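Local coordinates for peptidoglycan-recognition protein LB (Drosophila melanogaster, PDB 7NSZ) that hydrolyses the bond between N-acetylmuramoyl and L-amino acid residues of bacterial peptidoglycan with a zinc ion, probably as a scavenger that digests active peptidoglycan into inactive fragments, at residues I43-M48 with I116-T121; Y53-C58 with G85-I90; Y149-H154 with S172-F177. The protein carries 1 engineered substitution. One frame throughout, in Å; residues are numbered along the deposited sequence.

Interaction 1 (I43-M48 with I116-T121). With ZN (zinc ion), chain B.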
loop_
_atom_site.group_PDB
_atom_site.type_symbol
_atom_site.label_atom_id
_atom_site.label_comp_id
_atom_site.label_asym_id
_atom_site.label_seq_id
_atom_site.Cartn_x
_atom_site.Cartn_y
_atom_site.Cartn_z
ATOM N N ILE A 43 1.126 0.748 -5.805
ATOM C CA ILE A 43 -0.100 1.366 -5.268
ATOM C C ILE A 43 -1.317 0.514 -5.541
ATOM O O ILE A 43 -1.484 -0.002 -6.666
ATOM C CB ILE A 43 -0.308 2.791 -5.842
ATOM C CG1 ILE A 43 0.909 3.678 -5.615
ATOM C CG2 ILE A 43 -1.567 3.407 -5.318
ATOM C CD1 ILE A 43 1.305 3.868 -4.175
ATOM N N HIS A 44 -2.152 0.378 -4.538
ATOM C CA HIS A 44 -3.423 -0.373 -4.531
ATOM C C HIS A 44 -4.550 0.488 -4.031
ATOM O O HIS A 44 -4.317 1.464 -3.265
ATOM C CB HIS A 44 -3.298 -1.638 -3.627
ATOM C CG HIS A 44 -2.143 -2.501 -3.952
ATOM N ND1 HIS A 44 -2.334 -3.603 -4.783
ATOM C CD2 HIS A 44 -0.868 -2.564 -3.560
ATOM C CE1 HIS A 44 -1.234 -4.266 -4.889
ATOM N NE2 HIS A 44 -0.268 -3.666 -4.162
ATOM N N HIS A 45 -5.792 0.083 -4.348
ATOM C CA HIS A 45 -6.974 0.463 -3.578
ATOM C C HIS A 45 -7.509 -0.789 -2.892
ATOM O O HIS A 45 -7.149 -1.919 -3.262
ATOM C CB HIS A 45 -8.075 1.219 -4.352
ATOM C CG HIS A 45 -8.875 0.367 -5.275
ATOM N ND1 HIS A 45 -10.030 0.895 -5.816
ATOM C CD2 HIS A 45 -8.700 -0.844 -5.808
ATOM C CE1 HIS A 45 -10.534 -0.012 -6.621
ATOM N NE2 HIS A 45 -9.751 -1.031 -6.692
ATOM N N SER A 46 -8.344 -0.597 -1.889
ATOM C CA SER A 46 -8.893 -1.775 -1.191
ATOM C C SER A 46 -10.159 -2.282 -1.881
ATOM O O SER A 46 -10.435 -3.497 -1.784
ATOM C CB SER A 46 -9.176 -1.516 0.283
ATOM O OG SER A 46 -10.118 -0.470 0.473
ATOM N N TYR A 47 -10.909 -1.385 -2.506
ATOM C CA TYR A 47 -12.275 -1.590 -3.104
ATOM C C TYR A 47 -13.330 -1.771 -2.004
ATOM O O TYR A 47 -14.233 -0.951 -1.904
ATOM C CB TYR A 47 -12.267 -2.701 -4.159
ATOM C CG TYR A 47 -13.640 -2.960 -4.710
ATOM C CD1 TYR A 47 -14.305 -1.987 -5.442
ATOM C CD2 TYR A 47 -14.348 -4.075 -4.299
ATOM C CE1 TYR A 47 -15.621 -2.173 -5.835
ATOM C CE2 TYR A 47 -15.664 -4.284 -4.694
ATOM C CZ TYR A 47 -16.303 -3.311 -5.442
ATOM O OH TYR A 47 -17.590 -3.514 -5.864
ATOM N N MET A 48 -13.183 -2.828 -1.223
ATOM C CA MET A 48 -13.942 -3.062 0.023
ATOM C C MET A 48 -12.911 -3.498 1.048
ATOM O O MET A 48 -12.164 -4.440 0.792
ATOM C CB MET A 48 -15.006 -4.158 -0.157
ATOM C CG MET A 48 -16.048 -3.813 -1.224
ATOM S SD MET A 48 -17.298 -5.129 -1.480
ATOM C CE MET A 48 -18.388 -4.803 -0.097
ATOM N N ILE A 116 -7.227 2.982 1.288
ATOM C CA ILE A 116 -8.509 2.341 1.648
ATOM C C ILE A 116 -9.633 3.068 0.895
ATOM O O ILE A 116 -9.699 4.316 0.874
ATOM C CB ILE A 116 -8.734 2.349 3.173
ATOM C CG1 ILE A 116 -7.649 1.517 3.862
ATOM C CG2 ILE A 116 -10.118 1.859 3.556
ATOM C CD1 ILE A 116 -7.504 1.784 5.339
ATOM N N GLY A 117 -10.448 2.290 0.203
ATOM C CA GLY A 117 -11.615 2.798 -0.543
ATOM C C GLY A 117 -11.629 2.236 -1.933
ATOM O O GLY A 117 -10.738 1.471 -2.345
ATOM N N ASP A 118 -12.691 2.635 -2.639
ATOM C CA ASP A 118 -12.914 2.318 -4.056
ATOM C C ASP A 118 -12.565 3.569 -4.864
ATOM O O ASP A 118 -13.341 4.530 -4.774
ATOM C CB ASP A 118 -14.364 1.868 -4.287
ATOM C CG ASP A 118 -14.738 1.696 -5.759
ATOM O OD1 ASP A 118 -13.853 1.604 -6.622
ATOM O OD2 ASP A 118 -15.972 1.547 -6.019
ATOM N N TRP A 119 -11.481 3.540 -5.619
ATOM C CA TRP A 119 -10.962 4.731 -6.350
ATOM C C TRP A 119 -10.977 4.514 -7.876
ATOM O O TRP A 119 -10.158 5.016 -8.624
ATOM C CB TRP A 119 -9.603 5.105 -5.775
ATOM C CG TRP A 119 -9.634 5.331 -4.282
ATOM C CD1 TRP A 119 -8.961 4.604 -3.328
ATOM C CD2 TRP A 119 -10.471 6.234 -3.546
ATOM N NE1 TRP A 119 -9.251 5.056 -2.087
ATOM C CE2 TRP A 119 -10.203 6.041 -2.170
ATOM C CE3 TRP A 119 -11.392 7.225 -3.915
ATOM C CZ2 TRP A 119 -10.806 6.766 -1.171
ATOM C CZ3 TRP A 119 -12.022 7.932 -2.932
ATOM C CH2 TRP A 119 -11.724 7.735 -1.585
ATOM N N ARG A 120 -11.977 3.745 -8.293
ATOM C CA ARG A 120 -12.258 3.563 -9.748
ATOM C C ARG A 120 -12.618 4.885 -10.423
ATOM O O ARG A 120 -12.054 5.116 -11.474
ATOM C CB ARG A 120 -13.355 2.516 -9.919
ATOM C CG ARG A 120 -12.816 1.109 -9.716
ATOM C CD ARG A 120 -13.934 0.097 -9.879
ATOM N NE ARG A 120 -14.981 0.363 -8.913
ATOM C CZ ARG A 120 -16.287 0.182 -9.107
ATOM N NH1 ARG A 120 -16.734 -0.345 -10.234
ATOM N NH2 ARG A 120 -17.145 0.509 -8.159
ATOM N N THR A 121 -13.473 5.693 -9.827
ATOM C CA THR A 121 -13.958 6.943 -10.502
ATOM C C THR A 121 -13.710 8.165 -9.646
ATOM O O THR A 121 -13.456 9.223 -10.212
ATOM C CB THR A 121 -15.433 6.828 -10.908
ATOM O OG1 THR A 121 -16.162 6.587 -9.711
ATOM C CG2 THR A 121 -15.638 5.747 -11.943
HETATM ZN ZN ZN B . -4.079 -4.134 -5.764
#
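H45 and S46 meet the loop 116-121 just where strand 38-45 of the zinc amidase (PGRP) fold, next to the outermost strand 149-153, runs out, one residue after the zinc ligand H44. The H45 side chain can be followed outward. Its CB lies 3.3 Å from G117 O and also touches CD1 of the W119 indole. CG takes the position between the backbone N and the carbonyl carbon (chi1 74°), 3.6 Å from G117 O. ND1 then accepts the N-H of W119 at 3.0 Å, almost perfectly straight (178°) and in the ring plane. Beyond it, CE1 reaches D118 OD1 and R120 CG. A histidine suits the place because its flat ring offers an acceptor to a buried backbone amide.

S46 does the same with a hydroxyl: OG accepts from G117 N at 2.8 Å and has a second hydrogen-bond partner in P49 O. G117 O in turn takes the N-H of Y47 from above the carbonyl plane. At phi 132° the CB position of G117 is blocked by the carbonyl O of I116 and by W119 CZ2, as suits a glycine. At the outer side, R120 grips D118 side-on, NE to OD1 and NH2 to OD2. In the plane of the Y47 ring, D118 OD1 lies at the edge 3.8 Å from CD1, and R120 NH2 3.9 Å from CE1.

Interaction 2 (Y53-C58 with G85-I90)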
loop_
_atom_site.group_PDB
_atom_site.type_symbol
_atom_site.label_atom_id
_atom_site.label_comp_id
_atom_site.label_asym_id
_atom_site.label_seq_id
_atom_site.Cartn_x
_atom_site.Cartn_y
_atom_site.Cartn_z
ATOM N N TYR A 53 -13.429 7.825 6.935
ATOM C CA TYR A 53 -13.088 9.230 7.225
ATOM C C TYR A 53 -12.618 9.403 8.678
ATOM O O TYR A 53 -11.891 10.399 8.923
ATOM C CB TYR A 53 -14.283 10.123 6.909
ATOM C CG TYR A 53 -14.534 10.234 5.427
ATOM C CD1 TYR A 53 -15.682 9.720 4.872
ATOM C CD2 TYR A 53 -13.599 10.812 4.582
ATOM C CE1 TYR A 53 -15.933 9.827 3.519
ATOM C CE2 TYR A 53 -13.813 10.888 3.212
ATOM C CZ TYR A 53 -14.983 10.386 2.685
ATOM O OH TYR A 53 -15.251 10.473 1.343
ATOM N N SER A 54 -13.060 8.580 9.602
ATOM C CA SER A 54 -12.606 8.668 11.016
ATOM C C SER A 54 -11.595 7.567 11.357
ATOM O O SER A 54 -11.624 6.481 10.789
ATOM C CB SER A 54 -13.754 8.604 11.968
ATOM O OG SER A 54 -14.201 7.296 12.166
ATOM N N THR A 55 -10.713 7.876 12.271
ATOM C CA THR A 55 -9.663 6.935 12.678
ATOM C C THR A 55 -10.293 5.676 13.248
ATOM O O THR A 55 -9.905 4.570 12.877
ATOM C CB THR A 55 -8.706 7.612 13.638
ATOM O OG1 THR A 55 -8.031 8.634 12.923
ATOM C CG2 THR A 55 -7.705 6.627 14.212
ATOM N N PRO A 56 -11.369 5.706 14.069
ATOM C CA PRO A 56 -11.964 4.429 14.475
ATOM C C PRO A 56 -12.390 3.593 13.271
ATOM O O PRO A 56 -12.238 2.371 13.328
ATOM C CB PRO A 56 -13.147 4.887 15.377
ATOM C CG PRO A 56 -12.662 6.135 15.943
ATOM C CD PRO A 56 -12.015 6.854 14.756
ATOM N N ASP A 57 -12.967 4.232 12.255
ATOM C CA ASP A 57 -13.432 3.464 11.081
ATOM C C ASP A 57 -12.221 2.936 10.295
ATOM O O ASP A 57 -12.282 1.829 9.770
ATOM C CB ASP A 57 -14.345 4.294 10.217
ATOM C CG ASP A 57 -15.670 4.630 10.891
ATOM O OD1 ASP A 57 -16.009 3.931 11.844
ATOM O OD2 ASP A 57 -16.207 5.642 10.545
ATOM N N CYS A 58 -11.154 3.683 10.182
ATOM C CA CYS A 58 -9.957 3.273 9.409
ATOM C C CYS A 58 -9.230 2.163 10.170
ATOM O O CYS A 58 -8.776 1.199 9.532
ATOM C CB CYS A 58 -9.016 4.440 9.160
ATOM S SG CYS A 58 -9.703 5.718 8.071
ATOM N N GLY A 85 -5.619 5.763 5.410
ATOM C CA GLY A 85 -7.039 6.039 5.658
ATOM C C GLY A 85 -7.435 7.442 5.188
ATOM O O GLY A 85 -6.596 8.303 4.991
ATOM N N GLY A 86 -8.749 7.642 5.085
ATOM C CA GLY A 86 -9.353 8.954 4.786
ATOM C C GLY A 86 -9.266 9.894 5.966
ATOM O O GLY A 86 -9.573 11.084 5.795
ATOM N N ASP A 87 -8.794 9.402 7.117
ATOM C CA ASP A 87 -8.379 10.266 8.235
ATOM C C ASP A 87 -7.028 10.915 7.969
ATOM O O ASP A 87 -6.564 11.671 8.815
ATOM C CB ASP A 87 -8.346 9.466 9.532
ATOM C CG ASP A 87 -7.391 8.285 9.525
ATOM O OD1 ASP A 87 -7.270 7.621 10.594
ATOM O OD2 ASP A 87 -6.792 7.966 8.423
ATOM N N GLY A 88 -6.365 10.579 6.868
ATOM C CA GLY A 88 -5.025 11.090 6.574
ATOM C C GLY A 88 -3.908 10.412 7.358
ATOM O O GLY A 88 -2.738 10.888 7.289
ATOM N N MET A 89 -4.228 9.298 8.018
ATOM C CA MET A 89 -3.210 8.562 8.787
ATOM C C MET A 89 -2.660 7.423 7.947
ATOM O O MET A 89 -3.298 6.886 7.015
ATOM C CB MET A 89 -3.836 8.030 10.075
ATOM C CG MET A 89 -4.297 9.113 10.971
ATOM S SD MET A 89 -3.024 10.245 11.588
ATOM C CE MET A 89 -3.920 11.762 11.273
ATOM N N ILE A 90 -1.447 6.981 8.317
ATOM C CA ILE A 90 -0.797 5.806 7.713
ATOM C C ILE A 90 -0.807 4.687 8.739
ATOM O O ILE A 90 -0.443 4.925 9.896
ATOM C CB ILE A 90 0.617 6.149 7.275
ATOM C CG1 ILE A 90 0.611 7.343 6.336
ATOM C CG2 ILE A 90 1.327 4.922 6.662
ATOM C CD1 ILE A 90 1.853 8.076 6.254
#
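T55 and D87 join the N-terminus of helix 55-72 to the turn between strands 82-84 and 90-92, a type I beta turn from G85 to G88 combined with an Asx turn. D87 is the residue that does both jobs. Its CG stands between the backbone N and the carbonyl carbon (chi1 60°). OD2 accepts from M89 N at 2.9 Å, met from above the carboxylate plane, while OD1 uses its anti lone pair to receive the T55 hydroxyl at 2.7 Å. OD1 is also hydrogen-bonded to Y91 OH, the strongest polar partner of this side chain.

The T55 side chain crosses that of D87 at about a right angle, with OG1 anti to the carbonyl carbon (chi1 -66°) and CG2 anti to the backbone N. Threonine supplies the hydroxyl donor, and its methyl CG2 lies 3.8 Å from D87 OD1. S54, the N-cap, receives a weak capping bond from D57 N. C58, tied to C52 by a disulfide, lays its sulfur against the glycines: G85 leaves the sulfur room, since a CB there would stand 2.5 Å from SG. As it stands, C58 SG lies 3.6 Å from G85 CA.

Interaction 3 (Y149-H154 with S172-F177). With ZN (zinc ion), chain B.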
loop_
_atom_site.group_PDB
_atom_site.type_symbol
_atom_site.label_atom_id
_atom_site.label_comp_id
_atom_site.label_asym_id
_atom_site.label_seq_id
_atom_site.Cartn_x
_atom_site.Cartn_y
_atom_site.Cartn_z
ATOM N N TYR A 149 13.590 4.638 -6.889
ATOM C CA TYR A 149 12.470 3.669 -6.955
ATOM C C TYR A 149 11.642 3.908 -8.219
ATOM O O TYR A 149 11.488 5.038 -8.721
ATOM C CB TYR A 149 11.648 3.726 -5.660
ATOM C CG TYR A 149 10.870 4.990 -5.489
ATOM C CD1 TYR A 149 9.569 5.117 -5.937
ATOM C CD2 TYR A 149 11.440 6.106 -4.882
ATOM C CE1 TYR A 149 8.878 6.300 -5.852
ATOM C CE2 TYR A 149 10.738 7.293 -4.760
ATOM C CZ TYR A 149 9.440 7.392 -5.217
ATOM O OH TYR A 149 8.689 8.536 -5.128
ATOM N N LYS A 150 10.998 2.828 -8.641
ATOM C CA LYS A 150 9.957 2.904 -9.680
ATOM C C LYS A 150 8.584 2.785 -9.034
ATOM O O LYS A 150 8.382 1.845 -8.196
ATOM C CB LYS A 150 10.121 1.840 -10.752
ATOM C CG LYS A 150 11.341 2.103 -11.622
ATOM C CD LYS A 150 11.700 0.956 -12.537
ATOM C CE LYS A 150 12.978 1.241 -13.286
ATOM N NZ LYS A 150 14.170 0.779 -12.528
ATOM N N LEU A 151 7.674 3.663 -9.380
ATOM C CA LEU A 151 6.286 3.689 -8.889
ATOM C C LEU A 151 5.365 3.026 -9.913
ATOM O O LEU A 151 5.363 3.466 -11.112
ATOM C CB LEU A 151 5.878 5.147 -8.589
ATOM C CG LEU A 151 4.447 5.330 -8.114
ATOM C CD1 LEU A 151 4.334 4.903 -6.650
ATOM C CD2 LEU A 151 4.043 6.779 -8.293
ATOM N N LEU A 152 4.545 2.065 -9.456
ATOM C CA LEU A 152 3.607 1.326 -10.340
ATOM C C LEU A 152 2.255 1.182 -9.671
ATOM O O LEU A 152 2.166 1.263 -8.450
ATOM C CB LEU A 152 4.142 -0.086 -10.600
ATOM C CG LEU A 152 5.506 -0.217 -11.222
ATOM C CD1 LEU A 152 5.976 -1.680 -11.133
ATOM C CD2 LEU A 152 5.508 0.261 -12.676
ATOM N N GLY A 153 1.197 1.046 -10.427
ATOM C CA GLY A 153 -0.060 0.525 -9.923
ATOM C C GLY A 153 -0.098 -0.977 -10.108
ATOM O O GLY A 153 0.548 -1.541 -10.995
ATOM N N HIS A 154 -0.868 -1.633 -9.271
ATOM C CA HIS A 154 -1.058 -3.095 -9.362
ATOM C C HIS A 154 -1.424 -3.562 -10.769
ATOM O O HIS A 154 -0.860 -4.556 -11.206
ATOM C CB HIS A 154 -2.095 -3.474 -8.334
ATOM C CG HIS A 154 -2.271 -4.929 -8.049
ATOM N ND1 HIS A 154 -3.200 -5.377 -7.162
ATOM C CD2 HIS A 154 -1.768 -6.039 -8.619
ATOM C CE1 HIS A 154 -3.210 -6.695 -7.162
ATOM N NE2 HIS A 154 -2.323 -7.132 -7.996
ATOM N N SER A 172 -0.181 8.286 -11.994
ATOM C CA SER A 172 0.544 8.497 -13.278
ATOM C C SER A 172 1.182 9.880 -13.309
ATOM O O SER A 172 2.100 10.061 -14.115
ATOM C CB SER A 172 -0.282 8.267 -14.502
ATOM O OG SER A 172 -0.847 6.956 -14.539
ATOM N N SER A 173 0.761 10.795 -12.445
ATOM C CA SER A 173 1.341 12.165 -12.420
ATOM C C SER A 173 2.380 12.308 -11.314
ATOM O O SER A 173 2.862 13.430 -11.106
ATOM C CB SER A 173 0.243 13.168 -12.225
ATOM O OG SER A 173 -0.216 13.205 -10.874
ATOM N N TRP A 174 2.616 11.272 -10.492
ATOM C CA TRP A 174 3.584 11.349 -9.389
ATOM C C TRP A 174 5.003 11.163 -9.907
ATOM O O TRP A 174 5.271 10.449 -10.878
ATOM C CB TRP A 174 3.282 10.309 -8.298
ATOM C CG TRP A 174 2.015 10.540 -7.546
ATOM C CD1 TRP A 174 1.032 11.444 -7.835
ATOM C CD2 TRP A 174 1.528 9.762 -6.450
ATOM N NE1 TRP A 174 0.004 11.309 -6.955
ATOM C CE2 TRP A 174 0.279 10.293 -6.082
ATOM C CE3 TRP A 174 2.076 8.713 -5.685
ATOM C CZ2 TRP A 174 -0.487 9.773 -5.039
ATOM C CZ3 TRP A 174 1.326 8.202 -4.654
ATOM C CH2 TRP A 174 0.078 8.725 -4.325
ATOM N N PRO A 175 5.975 11.719 -9.159
ATOM C CA PRO A 175 7.373 11.389 -9.372
ATOM C C PRO A 175 7.586 9.873 -9.414
ATOM O O PRO A 175 7.031 9.114 -8.611
ATOM C CB PRO A 175 8.137 11.981 -8.172
ATOM C CG PRO A 175 7.183 12.920 -7.506
ATOM C CD PRO A 175 5.787 12.605 -8.001
ATOM N N HIS A 176 8.448 9.462 -10.295
ATOM C CA HIS A 176 8.987 8.083 -10.362
ATOM C C HIS A 176 7.991 7.118 -11.019
ATOM O O HIS A 176 8.353 5.946 -11.161
ATOM C CB HIS A 176 9.403 7.562 -8.973
ATOM C CG HIS A 176 10.555 8.290 -8.366
ATOM N ND1 HIS A 176 11.744 7.676 -8.144
ATOM C CD2 HIS A 176 10.686 9.572 -7.946
ATOM C CE1 HIS A 176 12.595 8.566 -7.594
ATOM N NE2 HIS A 176 11.955 9.720 -7.478
ATOM N N PHE A 177 6.817 7.557 -11.427
ATOM C CA PHE A 177 5.877 6.690 -12.164
ATOM C C PHE A 177 6.548 6.222 -13.439
ATOM O O PHE A 177 7.243 7.019 -14.116
ATOM C CB PHE A 177 4.600 7.447 -12.489
ATOM C CG PHE A 177 3.647 6.584 -13.263
ATOM C CD1 PHE A 177 2.893 5.587 -12.642
ATOM C CD2 PHE A 177 3.526 6.753 -14.639
ATOM C CE1 PHE A 177 2.086 4.750 -13.390
ATOM C CE2 PHE A 177 2.700 5.909 -15.373
ATOM C CZ PHE A 177 1.956 4.942 -14.743
HETATM ZN ZN ZN B . -4.079 -4.134 -5.764
HETATM O O HOH W 1 6.227 9.094 -6.062
#
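The rings of Y149 and H176 form an offset stack, their planes within 3° of parallel and their centroids 3.9 Å apart. H176 ND1 sits over the centre of the tyrosine ring, and Y149 CE2 over the centre of the imidazole. At the imidazole edge, ND1 donates in the ring plane to Y149 O, at 2.7 Å and on a lone pair of that carbonyl. The same tyrosine thus meets H176 with both its ring and its backbone, a task suited to an aromatic ring that carries an N-H. At the far edge of the phenol, in its plane, a water lies 2.7 Å from Y149 OH and donates to P175 O. The F177 ring has S172 CA 3.6 Å above the centre of one face, and L151 O stands oblique to it.

The backbones meet in a single bridge between L151 and F177: L151 N donates to H176 O at 3.0 Å, and F177 CA makes a CH...O contact with L151 O. In the type II turn from W174 to F177, P175 takes the second position (phi -50°), which suits proline, and H176 the third, where phi is positive (79°). L151 lodges its CD2 against W174 CB, 3.6 Å away, a branched apolar tip in a buried site. The segment 172-177, following helix 165-171, therefore lies beside the edge strand 149-153, whose other neighbour is strand 38-45, while Y149 and W174 both lean on helix 126-142.

Interactions 1 and 3 meet at the zinc ion: H44 ND1 and H154 ND1 each bind it at 2.1 Å and lie 3.1 Å apart, and C162 is the third protein ligand. Probable hydrogen bonds pair their parallel strands, 38-45 and 149-153, with I43 N 2.9 Å from L152 O and I43 O 3.1 Å from H154 N. Interaction 2 is nested in the chain between the two segments of interaction 1 and touches it by packing, I116 CD1 lying 4.3 Å from G85 CA. It stays remote from interaction 3, the nearest atoms being about 11 Å apart. F80, an engineered residue at a position thought essential for coordinating the zinc hydrate, meets the H44 ring.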